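Local coordinates for protein shikimate dehydrogenase (NADP(+)) (Peptoclostridium difficile, PDB 5DZS) that probably catalyses the reversible NADPH-linked reduction of 3-dehydroshikimate to shikimate, a step of the chorismate pathway that leads to aromatic amino acids, at residues 2-11 with 55-64; 200-211 with 225-236. All coordinates share one frame; numbering follows the deposited sequence.

Both interactions pair parallel strands, but in different sheets. Interaction 1 joins strands 2-8 and 57-60 inside the mixed sheet of the substrate-binding domain, with strand 31-37 on the far flank of the first and strand 87-91 on that of the second. Interaction 2 joins strand 205-208 to 228-230, one of the two edge strands of the parallel sheet within this chain. Their centres lie 26 Å apart on opposite sides of the chain's centre. Both are partly buried; in interaction 2 strand 205-208 is buried and its edge partner more exposed. Aliphatic packing and polar side-chain bonds to neighbouring strands, loops and a helix mark interaction 1; a lysine bonded to carbonyls and a tyrosine packed on a helix start mark interaction 2.

Interaction 1: residues 2-11 with 55-64; sequences NFFGLVGEKL and IQGVNVTVPY
Strands 2-8 and 57-60 run parallel, their axes 4.5 Å apart at closest approach and 26° from aligned. Straight bonds stitch them, such as Val7 N to Asn59 O (2.8 Å) and Thr61 N to Val7 O (2.9 Å). Toward the start of the pair the bonds weaken, as in Gly5 N to Gly57 O at 3.3 Å. There the Phe4 ring runs alongside the Gln56 chain: ring atom CZ is 3.7 Å from Gln56 CD, with ring and amide planes 57° apart. Gly57, lacking a side chain, leaves room for Phe4 CD2 against its backbone. Trp247 meets the same phenyl ring.

On the face shared with Phe4, Leu6 has CG anti to the backbone N (chi1 174°), which brings CD1 3.7 Å from Asn59 CB and also against Thr61 CG2. Asn59 suits a place between two environments: its apolar CB meets Leu6, while its amide bonds to Tyr33, Ser243 and Asn86. On the other face beta-branched Val7 has a methyl for each of two neighbours: CG2 meets Val58, while CG1 reaches the Tyr64 ring, 4.1 Å from CD2. Beyond the strand, Glu9 CB lies 3.7 Å from Pro63 CD, the proline following a cis peptide bond. Glu9 OE1 forms a salt bridge with Lys40, and Tyr64 OH bonds to Ile38 O.

The backbone bonding thus runs up to Thr61 N, and its last bond places this predicted shikimate-binding residue beside the sheet, close to Lys65, the predicted proton acceptor.

Interaction 2: residues 200-211 with 225-236; sequences IQNFDILIDLIY and MGKKTCDGLYML
Leu233 runs along the Tyr211 ring in the same direction, lying across one face of the phenol. Leu233 CB makes a CH-pi contact 4.0 Å from the ring centroid, and its two methyls follow the ring outward. Tyr211 has CG anti to its own N (chi1 171°), which lays the ring along the start of helix 233-248. At the ring's edge, in plane, Asp231 OD2 comes 3.7 Å from Tyr211 CD1, the carboxylate turned 74° against the ring. The other oxygen, Asp231 OD1, accepts from Leu233 N at 3.0 Å, met from above the carboxylate plane, a capping bond at the turn into the helix. Leu236 CD1 touches Tyr211 CB, while Leu209 CD2 abuts Met235 SD at 3.8 Å. Gly232 fits where a side chain would run into Leu209 O; its N bonds to Ile210 O, and one water joins Leu209 O to Gly232 O.

At the other end, Lys227 bends at chi2 and chi4 and carries NZ back to the turn before strand 205-208. NZ gives a bond to Phe203 O at 2.8 Å, nearly in line with the carbonyl, and another to Gln201 O at 3.0 Å, from above its plane. A long, flexible cationic chain suits this gathering of carbonyls. Between the ends the strands pair in parallel, through Leu206 N to Lys228 O (2.8 Å) and Asp208 N to Cys230 O (2.9 Å), with a weak bond from Cys230 N to Leu206 O; Ile205 CG1 packs beside Lys228 CB.

Strand 205-208, helix 217-224 and strand 228-230 form a beta-alpha-beta unit at the edge of a parallel sheet, consistent with a Rossmann-like nucleotide-binding domain. The loops after its strands hold Leu209 and Gly232, predicted NADP(+) contacts, and Tyr211, a predicted shikimate contact.

Interaction 1: residues 2-11 with 55-64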
# COMPACT_ATOMS: atom_id res chain seq x y z
N ASN B 2 14.90 -8.29 10.24
CA ASN B 2 14.89 -8.11 8.81
C ASN B 2 15.87 -6.99 8.43
O ASN B 2 16.09 -6.06 9.21
CB ASN B 2 13.52 -7.83 8.26
CG ASN B 2 12.68 -9.09 8.22
OD1 ASN B 2 11.83 -9.30 9.09
ND2 ASN B 2 12.98 -9.96 7.29
N PHE B 3 16.40 -7.10 7.23
CA PHE B 3 17.39 -6.16 6.70
C PHE B 3 16.87 -5.33 5.54
O PHE B 3 16.12 -5.82 4.68
CB PHE B 3 18.67 -6.88 6.20
CG PHE B 3 19.51 -7.55 7.28
CD1 PHE B 3 19.37 -7.27 8.61
CD2 PHE B 3 20.57 -8.38 6.90
CE1 PHE B 3 20.23 -7.86 9.57
CE2 PHE B 3 21.40 -8.98 7.83
CZ PHE B 3 21.25 -8.69 9.17
N PHE B 4 17.31 -4.08 5.53
CA PHE B 4 16.92 -3.07 4.55
C PHE B 4 18.13 -2.19 4.26
O PHE B 4 19.12 -2.20 5.01
CB PHE B 4 15.82 -2.16 5.13
CG PHE B 4 14.58 -2.89 5.55
CD1 PHE B 4 14.47 -3.49 6.78
CD2 PHE B 4 13.50 -2.98 4.68
CE1 PHE B 4 13.32 -4.18 7.12
CE2 PHE B 4 12.37 -3.67 5.01
CZ PHE B 4 12.27 -4.26 6.24
N GLY B 5 18.06 -1.39 3.21
CA GLY B 5 19.12 -0.44 2.98
C GLY B 5 18.88 0.49 1.83
O GLY B 5 17.81 0.47 1.21
N LEU B 6 19.90 1.28 1.56
CA LEU B 6 19.88 2.30 0.53
C LEU B 6 20.91 1.99 -0.54
O LEU B 6 22.10 1.86 -0.24
CB LEU B 6 20.18 3.67 1.14
CG LEU B 6 20.33 4.85 0.17
CD1 LEU B 6 19.06 5.10 -0.61
CD2 LEU B 6 20.80 6.09 0.90
N VAL B 7 20.44 1.88 -1.79
CA VAL B 7 21.31 1.58 -2.92
C VAL B 7 21.63 2.85 -3.71
O VAL B 7 20.71 3.57 -4.14
CB VAL B 7 20.64 0.56 -3.85
CG1 VAL B 7 21.46 0.37 -5.14
CG2 VAL B 7 20.46 -0.78 -3.12
N GLY B 8 22.91 3.12 -3.90
CA GLY B 8 23.35 4.29 -4.67
C GLY B 8 24.83 4.14 -4.94
O GLY B 8 25.45 3.20 -4.47
N GLU B 9 25.41 5.07 -5.67
CA GLU B 9 26.83 4.94 -6.04
C GLU B 9 27.77 5.42 -4.92
O GLU B 9 28.75 4.73 -4.58
CB GLU B 9 27.07 5.68 -7.34
CG GLU B 9 28.46 5.53 -7.92
CD GLU B 9 28.63 6.34 -9.19
OE1 GLU B 9 27.85 7.30 -9.42
OE2 GLU B 9 29.56 6.03 -9.97
N LYS B 10 27.44 6.58 -4.35
CA LYS B 10 28.23 7.20 -3.28
C LYS B 10 27.26 7.69 -2.22
O LYS B 10 26.42 8.55 -2.51
CB LYS B 10 29.02 8.40 -3.82
CG LYS B 10 29.92 8.10 -5.02
CD LYS B 10 31.05 7.15 -4.67
CE LYS B 10 32.00 6.97 -5.86
NZ LYS B 10 33.18 6.13 -5.51
N LEU B 11 27.39 7.17 -1.00
CA LEU B 11 26.44 7.39 0.09
C LEU B 11 27.01 7.79 1.45
O LEU B 11 26.29 7.77 2.43
CB LEU B 11 25.70 6.05 0.31
CG LEU B 11 24.95 5.46 -0.89
CD1 LEU B 11 24.39 4.09 -0.49
CD2 LEU B 11 23.85 6.38 -1.38
N ILE B 55 16.90 -9.74 1.58
CA ILE B 55 16.84 -8.33 1.96
C ILE B 55 15.41 -7.87 1.67
O ILE B 55 15.00 -7.83 0.52
CB ILE B 55 17.88 -7.49 1.22
CG1 ILE B 55 19.29 -8.12 1.32
CG2 ILE B 55 17.85 -6.05 1.71
CD1 ILE B 55 19.81 -8.28 2.74
N GLN B 56 14.64 -7.55 2.70
CA GLN B 56 13.21 -7.30 2.52
C GLN B 56 12.90 -6.09 1.67
O GLN B 56 11.90 -6.07 0.92
CB GLN B 56 12.51 -7.18 3.88
CG GLN B 56 11.01 -7.07 3.77
CD GLN B 56 10.31 -7.14 5.09
OE1 GLN B 56 10.71 -7.88 6.00
NE2 GLN B 56 9.22 -6.38 5.20
N GLY B 57 13.68 -5.05 1.82
CA GLY B 57 13.44 -3.84 1.04
C GLY B 57 14.65 -2.98 0.88
O GLY B 57 15.51 -2.95 1.78
N VAL B 58 14.71 -2.22 -0.21
CA VAL B 58 15.76 -1.24 -0.37
C VAL B 58 15.19 0.03 -0.94
O VAL B 58 14.17 -0.00 -1.67
CB VAL B 58 16.96 -1.68 -1.25
CG1 VAL B 58 17.62 -2.91 -0.66
CG2 VAL B 58 16.55 -1.93 -2.67
N ASN B 59 15.78 1.14 -0.58
CA ASN B 59 15.58 2.36 -1.31
C ASN B 59 16.63 2.46 -2.40
O ASN B 59 17.70 1.86 -2.30
CB ASN B 59 15.67 3.56 -0.39
CG ASN B 59 14.52 3.65 0.56
OD1 ASN B 59 14.70 3.63 1.78
ND2 ASN B 59 13.32 3.75 0.03
N VAL B 60 16.32 3.26 -3.43
CA VAL B 60 17.24 3.46 -4.55
C VAL B 60 17.36 4.95 -4.73
O VAL B 60 16.34 5.71 -4.77
CB VAL B 60 16.70 2.80 -5.85
CG1 VAL B 60 17.70 2.93 -6.99
CG2 VAL B 60 16.40 1.35 -5.63
N THR B 61 18.59 5.41 -4.83
CA THR B 61 18.86 6.81 -5.08
C THR B 61 19.73 6.98 -6.34
O THR B 61 19.90 6.05 -7.16
CB THR B 61 19.39 7.53 -3.83
OG1 THR B 61 19.44 8.96 -4.06
CG2 THR B 61 20.73 7.01 -3.43
N VAL B 62 20.22 8.19 -6.54
CA VAL B 62 21.01 8.47 -7.73
C VAL B 62 22.25 7.58 -7.80
O VAL B 62 22.89 7.31 -6.78
CB VAL B 62 21.39 9.97 -7.77
CG1 VAL B 62 20.13 10.80 -7.93
CG2 VAL B 62 22.16 10.38 -6.54
N PRO B 63 22.63 7.11 -8.99
CA PRO B 63 22.01 7.42 -10.28
C PRO B 63 21.23 6.25 -10.86
O PRO B 63 21.17 6.06 -12.08
CB PRO B 63 23.25 7.66 -11.15
CG PRO B 63 24.21 6.66 -10.66
CD PRO B 63 23.96 6.51 -9.17
N TYR B 64 20.56 5.51 -9.98
CA TYR B 64 19.96 4.24 -10.38
C TYR B 64 18.44 4.18 -10.39
O TYR B 64 17.90 3.11 -10.65
CB TYR B 64 20.46 3.12 -9.43
CG TYR B 64 21.97 2.94 -9.40
CD1 TYR B 64 22.70 2.88 -10.57
CD2 TYR B 64 22.67 2.81 -8.20
CE1 TYR B 64 24.07 2.71 -10.55
CE2 TYR B 64 24.04 2.64 -8.17
CZ TYR B 64 24.73 2.60 -9.35
OH TYR B 64 26.09 2.44 -9.38
O HOH W 1 15.22 -9.18 5.65
O HOH W 2 24.60 7.97 -4.98

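Interaction 2: residues 200-211 with 225-236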
# COMPACT_ATOMS: atom_id res chain seq x y z
N ILE B 200 18.69 33.22 -9.07
CA ILE B 200 17.94 33.08 -7.82
C ILE B 200 17.15 34.34 -7.52
O ILE B 200 16.04 34.29 -6.99
CB ILE B 200 18.87 32.75 -6.63
CG1 ILE B 200 19.46 31.34 -6.83
CG2 ILE B 200 18.09 32.79 -5.33
CD1 ILE B 200 20.46 30.91 -5.78
N GLN B 201 17.70 35.48 -7.89
CA GLN B 201 17.02 36.74 -7.65
C GLN B 201 15.67 36.83 -8.38
O GLN B 201 14.79 37.55 -7.94
CB GLN B 201 17.93 37.89 -8.07
CG GLN B 201 17.45 39.26 -7.64
CD GLN B 201 18.50 40.31 -7.89
OE1 GLN B 201 19.61 40.01 -8.33
NE2 GLN B 201 18.16 41.57 -7.61
N ASN B 202 15.50 36.06 -9.47
CA ASN B 202 14.25 36.11 -10.25
C ASN B 202 13.11 35.21 -9.76
O ASN B 202 12.10 35.07 -10.46
CB ASN B 202 14.54 35.80 -11.73
CG ASN B 202 15.43 36.84 -12.39
OD1 ASN B 202 15.48 38.00 -11.97
ND2 ASN B 202 16.11 36.43 -13.46
N PHE B 203 13.27 34.61 -8.58
CA PHE B 203 12.24 33.73 -8.02
C PHE B 203 11.91 34.13 -6.60
O PHE B 203 12.71 34.80 -5.94
CB PHE B 203 12.69 32.25 -8.13
CG PHE B 203 12.78 31.79 -9.55
CD1 PHE B 203 13.92 32.05 -10.30
CD2 PHE B 203 11.71 31.17 -10.17
CE1 PHE B 203 13.99 31.68 -11.63
CE2 PHE B 203 11.78 30.78 -11.49
CZ PHE B 203 12.92 31.04 -12.23
N ASP B 204 10.71 33.77 -6.15
CA ASP B 204 10.23 34.08 -4.80
C ASP B 204 10.43 32.96 -3.79
O ASP B 204 10.63 33.22 -2.60
CB ASP B 204 8.72 34.39 -4.84
CG ASP B 204 8.39 35.66 -5.59
OD1 ASP B 204 9.23 36.58 -5.64
OD2 ASP B 204 7.26 35.74 -6.12
N ILE B 205 10.38 31.72 -4.27
CA ILE B 205 10.48 30.54 -3.39
C ILE B 205 11.52 29.57 -3.92
O ILE B 205 11.54 29.26 -5.11
CB ILE B 205 9.12 29.81 -3.34
CG1 ILE B 205 8.01 30.78 -2.90
CG2 ILE B 205 9.19 28.59 -2.43
CD1 ILE B 205 6.61 30.22 -3.03
N LEU B 206 12.43 29.14 -3.04
CA LEU B 206 13.43 28.15 -3.40
C LEU B 206 13.15 26.85 -2.67
O LEU B 206 12.98 26.85 -1.45
CB LEU B 206 14.85 28.58 -3.03
CG LEU B 206 15.57 29.60 -3.90
CD1 LEU B 206 14.94 30.97 -3.73
CD2 LEU B 206 17.04 29.63 -3.51
N ILE B 207 13.12 25.75 -3.41
CA ILE B 207 12.95 24.44 -2.80
C ILE B 207 14.16 23.60 -3.16
O ILE B 207 14.48 23.43 -4.34
CB ILE B 207 11.66 23.74 -3.28
CG1 ILE B 207 10.45 24.60 -2.90
CG2 ILE B 207 11.56 22.34 -2.68
CD1 ILE B 207 9.14 24.11 -3.47
N ASP B 208 14.86 23.09 -2.15
CA ASP B 208 16.03 22.25 -2.42
C ASP B 208 15.74 20.85 -1.90
O ASP B 208 15.47 20.68 -0.73
CB ASP B 208 17.27 22.85 -1.74
CG ASP B 208 18.58 22.27 -2.28
OD1 ASP B 208 18.53 21.28 -3.06
OD2 ASP B 208 19.64 22.82 -1.95
N LEU B 209 15.80 19.85 -2.77
CA LEU B 209 15.54 18.48 -2.33
C LEU B 209 16.71 17.91 -1.54
O LEU B 209 16.57 16.89 -0.86
CB LEU B 209 15.17 17.58 -3.51
CG LEU B 209 13.94 18.01 -4.31
CD1 LEU B 209 13.55 16.95 -5.34
CD2 LEU B 209 12.76 18.35 -3.41
N ILE B 210 17.86 18.57 -1.63
CA ILE B 210 19.03 18.14 -0.89
C ILE B 210 18.91 18.53 0.57
O ILE B 210 18.28 19.54 0.92
CB ILE B 210 20.31 18.82 -1.44
CG1 ILE B 210 20.55 18.45 -2.91
CG2 ILE B 210 21.52 18.47 -0.59
CD1 ILE B 210 20.70 16.97 -3.18
N TYR B 211 19.47 17.70 1.43
CA TYR B 211 19.54 18.04 2.83
C TYR B 211 20.96 17.85 3.31
O TYR B 211 21.56 16.79 3.11
CB TYR B 211 18.61 17.21 3.72
CG TYR B 211 18.92 17.50 5.17
CD1 TYR B 211 18.61 18.73 5.73
CD2 TYR B 211 19.59 16.56 5.96
CE1 TYR B 211 18.91 19.01 7.05
CE2 TYR B 211 19.90 16.84 7.27
CZ TYR B 211 19.57 18.07 7.82
OH TYR B 211 19.87 18.34 9.13
N MET B 225 18.58 36.93 0.52
CA MET B 225 17.70 37.84 -0.20
C MET B 225 16.30 37.87 0.41
O MET B 225 15.38 38.46 -0.16
CB MET B 225 17.57 37.41 -1.65
CG MET B 225 18.87 37.34 -2.42
SD MET B 225 18.53 36.77 -4.10
CE MET B 225 20.16 36.83 -4.80
N GLY B 226 16.14 37.24 1.57
CA GLY B 226 14.84 37.19 2.23
C GLY B 226 13.81 36.36 1.48
O GLY B 226 12.61 36.51 1.69
N LYS B 227 14.28 35.48 0.59
CA LYS B 227 13.37 34.63 -0.17
C LYS B 227 12.88 33.51 0.72
O LYS B 227 13.49 33.23 1.75
CB LYS B 227 14.06 34.05 -1.41
CG LYS B 227 14.57 35.10 -2.40
CD LYS B 227 13.45 35.96 -2.96
CE LYS B 227 13.96 37.10 -3.83
NZ LYS B 227 14.66 36.65 -5.06
N LYS B 228 11.76 32.90 0.34
CA LYS B 228 11.22 31.76 1.08
C LYS B 228 12.04 30.54 0.68
O LYS B 228 12.24 30.29 -0.51
CB LYS B 228 9.73 31.56 0.77
CG LYS B 228 9.07 30.42 1.52
CD LYS B 228 7.56 30.42 1.31
CE LYS B 228 6.89 29.16 1.84
NZ LYS B 228 7.19 28.89 3.27
N THR B 229 12.56 29.80 1.66
CA THR B 229 13.36 28.60 1.40
C THR B 229 12.84 27.38 2.13
O THR B 229 12.20 27.48 3.17
CB THR B 229 14.82 28.79 1.86
OG1 THR B 229 14.86 29.07 3.27
CG2 THR B 229 15.49 29.90 1.08
N CYS B 230 13.13 26.20 1.57
CA CYS B 230 12.71 24.94 2.14
C CYS B 230 13.74 23.89 1.76
O CYS B 230 14.06 23.78 0.57
CB CYS B 230 11.34 24.58 1.58
SG CYS B 230 10.63 23.05 2.22
N ASP B 231 14.28 23.16 2.74
CA ASP B 231 15.26 22.10 2.46
C ASP B 231 14.58 20.75 2.32
O ASP B 231 13.35 20.65 2.39
CB ASP B 231 16.45 22.08 3.45
CG ASP B 231 16.09 21.60 4.86
OD1 ASP B 231 15.14 20.82 5.04
OD2 ASP B 231 16.84 21.98 5.79
N GLY B 232 15.36 19.71 2.07
CA GLY B 232 14.76 18.42 1.77
C GLY B 232 14.47 17.51 2.93
O GLY B 232 13.93 16.43 2.71
N LEU B 233 14.77 17.94 4.16
CA LEU B 233 14.65 16.99 5.29
C LEU B 233 13.24 16.47 5.53
O LEU B 233 13.06 15.26 5.75
CB LEU B 233 15.24 17.59 6.57
CG LEU B 233 15.28 16.65 7.78
CD1 LEU B 233 16.09 15.38 7.51
CD2 LEU B 233 15.84 17.39 8.99
N TYR B 234 12.24 17.32 5.50
CA TYR B 234 10.89 16.85 5.77
C TYR B 234 10.48 15.76 4.77
O TYR B 234 9.86 14.76 5.13
CB TYR B 234 9.89 18.02 5.75
CG TYR B 234 8.55 17.71 6.36
CD1 TYR B 234 8.38 17.76 7.74
CD2 TYR B 234 7.45 17.37 5.58
CE1 TYR B 234 7.16 17.49 8.31
CE2 TYR B 234 6.22 17.10 6.16
CZ TYR B 234 6.08 17.16 7.52
OH TYR B 234 4.88 16.90 8.16
N MET B 235 10.83 15.98 3.51
CA MET B 235 10.53 15.02 2.46
C MET B 235 11.27 13.72 2.72
O MET B 235 10.72 12.63 2.56
CB MET B 235 10.88 15.60 1.10
CG MET B 235 10.72 14.64 -0.04
SD MET B 235 10.84 15.58 -1.56
CE MET B 235 10.88 14.24 -2.76
N LEU B 236 12.53 13.81 3.13
CA LEU B 236 13.29 12.59 3.41
C LEU B 236 12.63 11.75 4.52
O LEU B 236 12.61 10.53 4.47
CB LEU B 236 14.73 12.91 3.80
CG LEU B 236 15.63 13.46 2.69
CD1 LEU B 236 17.00 13.79 3.25
CD2 LEU B 236 15.75 12.48 1.53
O HOH W 3 14.35 15.44 -0.21